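Local structure of inactive dihydropteroate synthase 2 (Mycobacterium tuberculosis, 2VP8) at residues B[98-103]-B[122-127]; B[150-155]-B[161-166]. The protein probably lacks dihydropteroate synthase activity despite its family, and is thought to bind the pterin pyrophosphate substrate only very weakly but to bind the inhibitor dapsone. All coordinates share one frame; numbering follows the deposited sequence.

Contact 1 of 2, residues B[98-103]-B[122-127]; sequences DTEITR and VDTWRA
An ST turn at the C-terminal end of strand 119-123 holds Thr124 and Arg126 opposite Glu100, in the first turn of helix 98-114. Thr124 OG1 accepts the backbone N-H of Arg126 at 3.1 Å, with an N-H...O angle of 152°. Threonine suits this place because its hydroxyl can reach forward to the backbone N-H two residues on. Glu100 approaches with CG anti to the backbone N (chi1 -156°) and the rest of its chain extended, which carries the carboxylate across to the loop. OE2 ends 4.1 Å from Thr124 OG1, and OE1 ends 4.4 Å from Arg126 CD. Both are loose approaches. The opposite charges also stay apart, OE1 of Glu100 being 4.9 Å from NH1 of Arg126, so any attraction is probably modest. Arg126, the N-cap residue of helix 127-136, lays its CG 3.5 Å above the centre of the Trp125 ring, and its guanidinium has CZ2 of that ring over one face. Val129 of that helix touches both Glu100 and Thr124. Close by, Asp123 forms a salt bridge with Arg287. Helix 98-114 and strand 119-123 complete the beta-alpha-beta unit begun by strand 81-85, and the contact lies at the C-terminal end of a TIM-barrel strand.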
loop_
_atom_site.group_PDB
_atom_site.type_symbol
_atom_site.label_atom_id
_atom_site.label_comp_id
_atom_site.label_asym_id
_atom_site.label_seq_id
_atom_site.Cartn_x
_atom_site.Cartn_y
_atom_site.Cartn_z
ATOM N N ASP B 98 -5.006 -35.001 22.213
ATOM C CA ASP B 98 -4.731 -35.013 23.648
ATOM C C ASP B 98 -3.519 -34.148 23.967
ATOM O O ASP B 98 -3.569 -33.303 24.863
ATOM C CB ASP B 98 -4.478 -36.442 24.142
ATOM C CG ASP B 98 -5.404 -37.465 23.502
ATOM O OD1 ASP B 98 -5.894 -38.358 24.229
ATOM O OD2 ASP B 98 -5.637 -37.391 22.275
ATOM N N THR B 99 -2.440 -34.360 23.217
ATOM C CA THR B 99 -1.192 -33.632 23.430
ATOM C C THR B 99 -1.314 -32.176 22.989
ATOM O O THR B 99 -0.765 -31.283 23.638
ATOM C CB THR B 99 0.014 -34.298 22.721
ATOM O OG1 THR B 99 -0.085 -34.101 21.305
ATOM C CG2 THR B 99 0.091 -35.799 23.045
ATOM N N GLU B 100 -2.040 -31.942 21.896
ATOM C CA GLU B 100 -2.260 -30.585 21.388
ATOM C C GLU B 100 -2.974 -29.704 22.411
ATOM O O GLU B 100 -2.686 -28.512 22.509
ATOM C CB GLU B 100 -3.034 -30.598 20.064
ATOM C CG GLU B 100 -2.802 -29.338 19.218
ATOM C CD GLU B 100 -3.906 -29.056 18.208
ATOM O OE1 GLU B 100 -4.572 -30.007 17.739
ATOM O OE2 GLU B 100 -4.100 -27.867 17.873
ATOM N N ILE B 101 -3.909 -30.293 23.156
ATOM C CA ILE B 101 -4.584 -29.615 24.264
ATOM C C ILE B 101 -3.570 -29.246 25.345
ATOM O O ILE B 101 -3.520 -28.094 25.778
ATOM C CB ILE B 101 -5.732 -30.482 24.876
ATOM C CG1 ILE B 101 -6.914 -30.599 23.909
ATOM C CG2 ILE B 101 -6.204 -29.931 26.232
ATOM C CD1 ILE B 101 -7.613 -29.289 23.619
ATOM N N THR B 102 -2.755 -30.219 25.754
ATOM C CA THR B 102 -1.737 -29.999 26.789
ATOM C C THR B 102 -0.597 -29.099 26.298
ATOM O O THR B 102 0.373 -28.871 27.019
ATOM C CB THR B 102 -1.156 -31.331 27.352
ATOM O OG1 THR B 102 -0.521 -32.069 26.302
ATOM C CG2 THR B 102 -2.251 -32.194 28.001
ATOM N N ARG B 103 -0.720 -28.599 25.071
ATOM C CA ARG B 103 0.206 -27.598 24.547
ATOM C C ARG B 103 -0.419 -26.205 24.493
ATOM O O ARG B 103 0.240 -25.225 24.823
ATOM C CB ARG B 103 0.763 -28.003 23.171
ATOM C CG ARG B 103 1.936 -28.989 23.254
ATOM C CD ARG B 103 2.973 -28.763 22.146
ATOM N NE ARG B 103 2.772 -29.631 20.982
ATOM C CZ ARG B 103 3.296 -30.849 20.845
ATOM N NH1 ARG B 103 4.057 -31.373 21.801
ATOM N NH2 ARG B 103 3.051 -31.555 19.747
ATOM N N VAL B 122 -7.661 -18.820 18.911
ATOM C CA VAL B 122 -6.982 -20.097 18.786
ATOM C C VAL B 122 -6.987 -20.559 17.328
ATOM O O VAL B 122 -8.038 -20.619 16.685
ATOM C CB VAL B 122 -7.563 -21.166 19.775
ATOM C CG1 VAL B 122 -9.073 -21.298 19.636
ATOM C CG2 VAL B 122 -6.871 -22.515 19.606
ATOM N N ASP B 123 -5.790 -20.842 16.814
ATOM C CA ASP B 123 -5.612 -21.408 15.476
ATOM C C ASP B 123 -5.787 -22.941 15.477
ATOM O O ASP B 123 -4.814 -23.695 15.595
ATOM C CB ASP B 123 -4.242 -21.012 14.902
ATOM C CG ASP B 123 -4.044 -21.481 13.457
ATOM O OD1 ASP B 123 -4.921 -22.181 12.912
ATOM O OD2 ASP B 123 -3.000 -21.147 12.859
ATOM N N THR B 124 -7.034 -23.390 15.342
ATOM C CA THR B 124 -7.344 -24.818 15.315
ATOM C C THR B 124 -8.511 -25.133 14.387
ATOM O O THR B 124 -9.414 -24.316 14.209
ATOM C CB THR B 124 -7.639 -25.383 16.727
ATOM O OG1 THR B 124 -7.882 -26.792 16.638
ATOM C CG2 THR B 124 -8.851 -24.704 17.357
ATOM N N TRP B 125 -8.484 -26.323 13.801
ATOM C CA TRP B 125 -9.576 -26.788 12.957
ATOM C C TRP B 125 -10.414 -27.854 13.662
ATOM O O TRP B 125 -11.494 -28.211 13.191
ATOM C CB TRP B 125 -9.034 -27.322 11.633
ATOM C CG TRP B 125 -8.062 -28.456 11.781
ATOM C CD1 TRP B 125 -6.719 -28.361 12.011
ATOM C CD2 TRP B 125 -8.358 -29.859 11.700
ATOM N NE1 TRP B 125 -6.161 -29.615 12.083
ATOM C CE2 TRP B 125 -7.142 -30.553 11.894
ATOM C CE3 TRP B 125 -9.530 -30.597 11.483
ATOM C CZ2 TRP B 125 -7.063 -31.950 11.877
ATOM C CZ3 TRP B 125 -9.452 -31.991 11.467
ATOM C CH2 TRP B 125 -8.226 -32.650 11.665
ATOM N N ARG B 126 -9.912 -28.334 14.800
ATOM C CA ARG B 126 -10.555 -29.399 15.581
ATOM C C ARG B 126 -11.426 -28.847 16.709
ATOM O O ARG B 126 -10.961 -28.061 17.534
ATOM C CB ARG B 126 -9.505 -30.349 16.161
ATOM C CG ARG B 126 -8.783 -31.214 15.140
ATOM C CD ARG B 126 -7.837 -32.176 15.830
ATOM N NE ARG B 126 -7.873 -33.506 15.219
ATOM C CZ ARG B 126 -6.846 -34.089 14.605
ATOM N NH1 ARG B 126 -5.674 -33.465 14.518
ATOM N NH2 ARG B 126 -6.990 -35.304 14.083
ATOM N N ALA B 127 -12.685 -29.275 16.738
ATOM C CA ALA B 127 -13.669 -28.807 17.721
ATOM C C ALA B 127 -13.291 -29.116 19.177
ATOM O O ALA B 127 -13.513 -28.293 20.066
ATOM C CB ALA B 127 -15.043 -29.377 17.396
#

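Contact 2 of 2, residues B[150-155]-B[161-166]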
loop_
_atom_site.group_PDB
_atom_site.type_symbol
_atom_site.label_atom_id
_atom_site.label_comp_id
_atom_site.label_asym_id
_atom_site.label_seq_id
_atom_site.Cartn_x
_atom_site.Cartn_y
_atom_site.Cartn_z
ATOM N N PRO B 150 -17.765 -30.013 11.391
ATOM C CA PRO B 150 -19.104 -29.409 11.434
ATOM C C PRO B 150 -19.538 -28.985 12.846
ATOM O O PRO B 150 -20.401 -28.119 12.992
ATOM C CB PRO B 150 -20.011 -30.524 10.904
ATOM C CG PRO B 150 -19.249 -31.782 11.130
ATOM C CD PRO B 150 -17.814 -31.424 10.959
ATOM N N ALA B 151 -18.930 -29.588 13.866
ATOM C CA ALA B 151 -19.245 -29.282 15.260
ATOM C C ALA B 151 -18.681 -27.935 15.726
ATOM O O ALA B 151 -19.045 -27.450 16.799
ATOM C CB ALA B 151 -18.752 -30.404 16.169
ATOM N N MET B 152 -17.800 -27.340 14.921
ATOM C CA MET B 152 -17.088 -26.117 15.305
ATOM C C MET B 152 -17.982 -24.913 15.669
ATOM O O MET B 152 -17.762 -24.296 16.712
ATOM C CB MET B 152 -16.038 -25.734 14.251
ATOM C CG MET B 152 -15.086 -24.625 14.690
ATOM S SD MET B 152 -14.094 -25.045 16.142
ATOM C CE MET B 152 -12.750 -25.937 15.378
ATOM N N PRO B 153 -18.979 -24.565 14.823
ATOM C CA PRO B 153 -19.841 -23.441 15.208
ATOM C C PRO B 153 -20.579 -23.686 16.527
ATOM O O PRO B 153 -20.746 -22.754 17.313
ATOM C CB PRO B 153 -20.834 -23.342 14.044
ATOM C CG PRO B 153 -20.142 -23.991 12.898
ATOM C CD PRO B 153 -19.371 -25.114 13.511
ATOM N N GLU B 154 -21.006 -24.929 16.758
ATOM C CA GLU B 154 -21.624 -25.319 18.028
ATOM C C GLU B 154 -20.738 -24.935 19.212
ATOM O O GLU B 154 -21.223 -24.378 20.196
ATOM C CB GLU B 154 -21.927 -26.825 18.063
ATOM C CG GLU B 154 -23.407 -27.198 18.206
ATOM C CD GLU B 154 -24.147 -27.305 16.878
ATOM O OE1 GLU B 154 -24.269 -26.244 16.170
ATOM O OE2 GLU B 154 -24.635 -28.449 16.550
ATOM N N VAL B 155 -19.442 -25.220 19.097
ATOM C CA VAL B 155 -18.476 -24.933 20.157
ATOM C C VAL B 155 -18.412 -23.435 20.468
ATOM O O VAL B 155 -18.511 -23.033 21.628
ATOM C CB VAL B 155 -17.065 -25.465 19.806
ATOM C CG1 VAL B 155 -16.075 -25.174 20.937
ATOM C CG2 VAL B 155 -17.108 -26.952 19.505
ATOM N N ALA B 161 -17.974 -17.661 22.131
ATOM C CA ALA B 161 -16.774 -17.272 21.417
ATOM C C ALA B 161 -17.101 -16.908 19.978
ATOM O O ALA B 161 -18.051 -17.430 19.392
ATOM C CB ALA B 161 -15.753 -18.395 21.458
ATOM N N GLY B 162 -16.316 -16.000 19.419
ATOM C CA GLY B 162 -16.419 -15.660 18.011
ATOM C C GLY B 162 -15.816 -16.734 17.125
ATOM O O GLY B 162 -15.118 -17.639 17.603
ATOM N N LEU B 163 -16.085 -16.634 15.830
ATOM C CA LEU B 163 -15.573 -17.603 14.877
ATOM C C LEU B 163 -15.109 -16.925 13.597
ATOM O O LEU B 163 -15.746 -15.993 13.107
ATOM C CB LEU B 163 -16.634 -18.670 14.566
ATOM C CG LEU B 163 -16.239 -19.793 13.599
ATOM C CD1 LEU B 163 -15.221 -20.742 14.226
ATOM C CD2 LEU B 163 -17.449 -20.555 13.131
ATOM N N VAL B 164 -13.985 -17.395 13.071
ATOM C CA VAL B 164 -13.518 -16.964 11.766
ATOM C C VAL B 164 -14.054 -17.938 10.723
ATOM O O VAL B 164 -13.800 -19.145 10.790
ATOM C CB VAL B 164 -11.963 -16.888 11.698
ATOM C CG1 VAL B 164 -11.482 -16.604 10.271
ATOM C CG2 VAL B 164 -11.432 -15.837 12.659
ATOM N N CYS B 165 -14.820 -17.416 9.776
ATOM C CA CYS B 165 -15.279 -18.219 8.652
ATOM C C CYS B 165 -14.344 -17.992 7.484
ATOM O O CYS B 165 -14.349 -16.926 6.865
ATOM C CB CYS B 165 -16.716 -17.869 8.278
ATOM S SG CYS B 165 -17.881 -18.237 9.595
ATOM N N ALA B 166 -13.527 -18.998 7.201
ATOM C CA ALA B 166 -12.517 -18.887 6.162
ATOM C C ALA B 166 -12.910 -19.624 4.883
ATOM O O ALA B 166 -13.696 -20.575 4.908
ATOM C CB ALA B 166 -11.175 -19.382 6.678
#
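The backbone bond from Val155 N to Ala151 O, 3.2 Å long, closes a turn near the start of helix 152-159, and this turn presents Met152 and Pro153 to Leu163 of strand 162-166. Asp149 supports the same turn, its OD1 accepting from the N-H of Ala151. Pro153 suits a place so early in a helix: its nitrogen has no hydrogen to give, and the N-H groups of a helix's first turn make no bond within the helix, so none is lost.

Between helix and strand the meeting is wholly apolar. Leu163 holds CG anti to its backbone N (chi1 -179°), which sends the forked end out from the strand to the helix, where its two methyls part company. CD1 meets CG of Met152 at 3.9 Å. CD2 turns to Pro153 instead, lying 4.3 Å from its CA and 4.4 Å from CG of its ring. A branched leucine can thus serve two neighbours on the helix at once. Met152 is flexible enough to bend at both chi2 and chi3 (61° and 84°), so that its CG faces the leucine while the sulfur and end methyl curl away.

Ile141 of the adjoining strand touches both Met152 and Leu163, and Ala204 of helix 186-207 also packs on the leucine. The backbone of Leu163 bonds to Lys213 and Leu215, while Gly162 and Val164 bond to Ile141, fixing the strand between two parallel neighbours. Helix 152-159 packed on strand 162-166, next to strand 140-142, is the beta-alpha-beta unit from which a TIM barrel is built.

How the contacts relate
Contact 1 closes before contact 2 opens along the chain; their centres are about 14 Å apart, and each has one segment on the same parallel sheet of the barrel. Strand 119-123 of contact 1 and strand 162-166 of contact 2 flank strand 140-142. Helix 127-136, which starts where contact 1 ends, packs against residues of both contacts. The two also touch directly: the CE methyl of Met152 rests against the backbone of residues 125-127, and Ala127 CB lies 3.8 Å from Val155 CG2. Asp149 adds a polar tie, accepting from the backbone N-H groups of Ala127 and Ala151. Together the contacts pack successive beta-alpha units side by side in one wall of the pterin-binding fold.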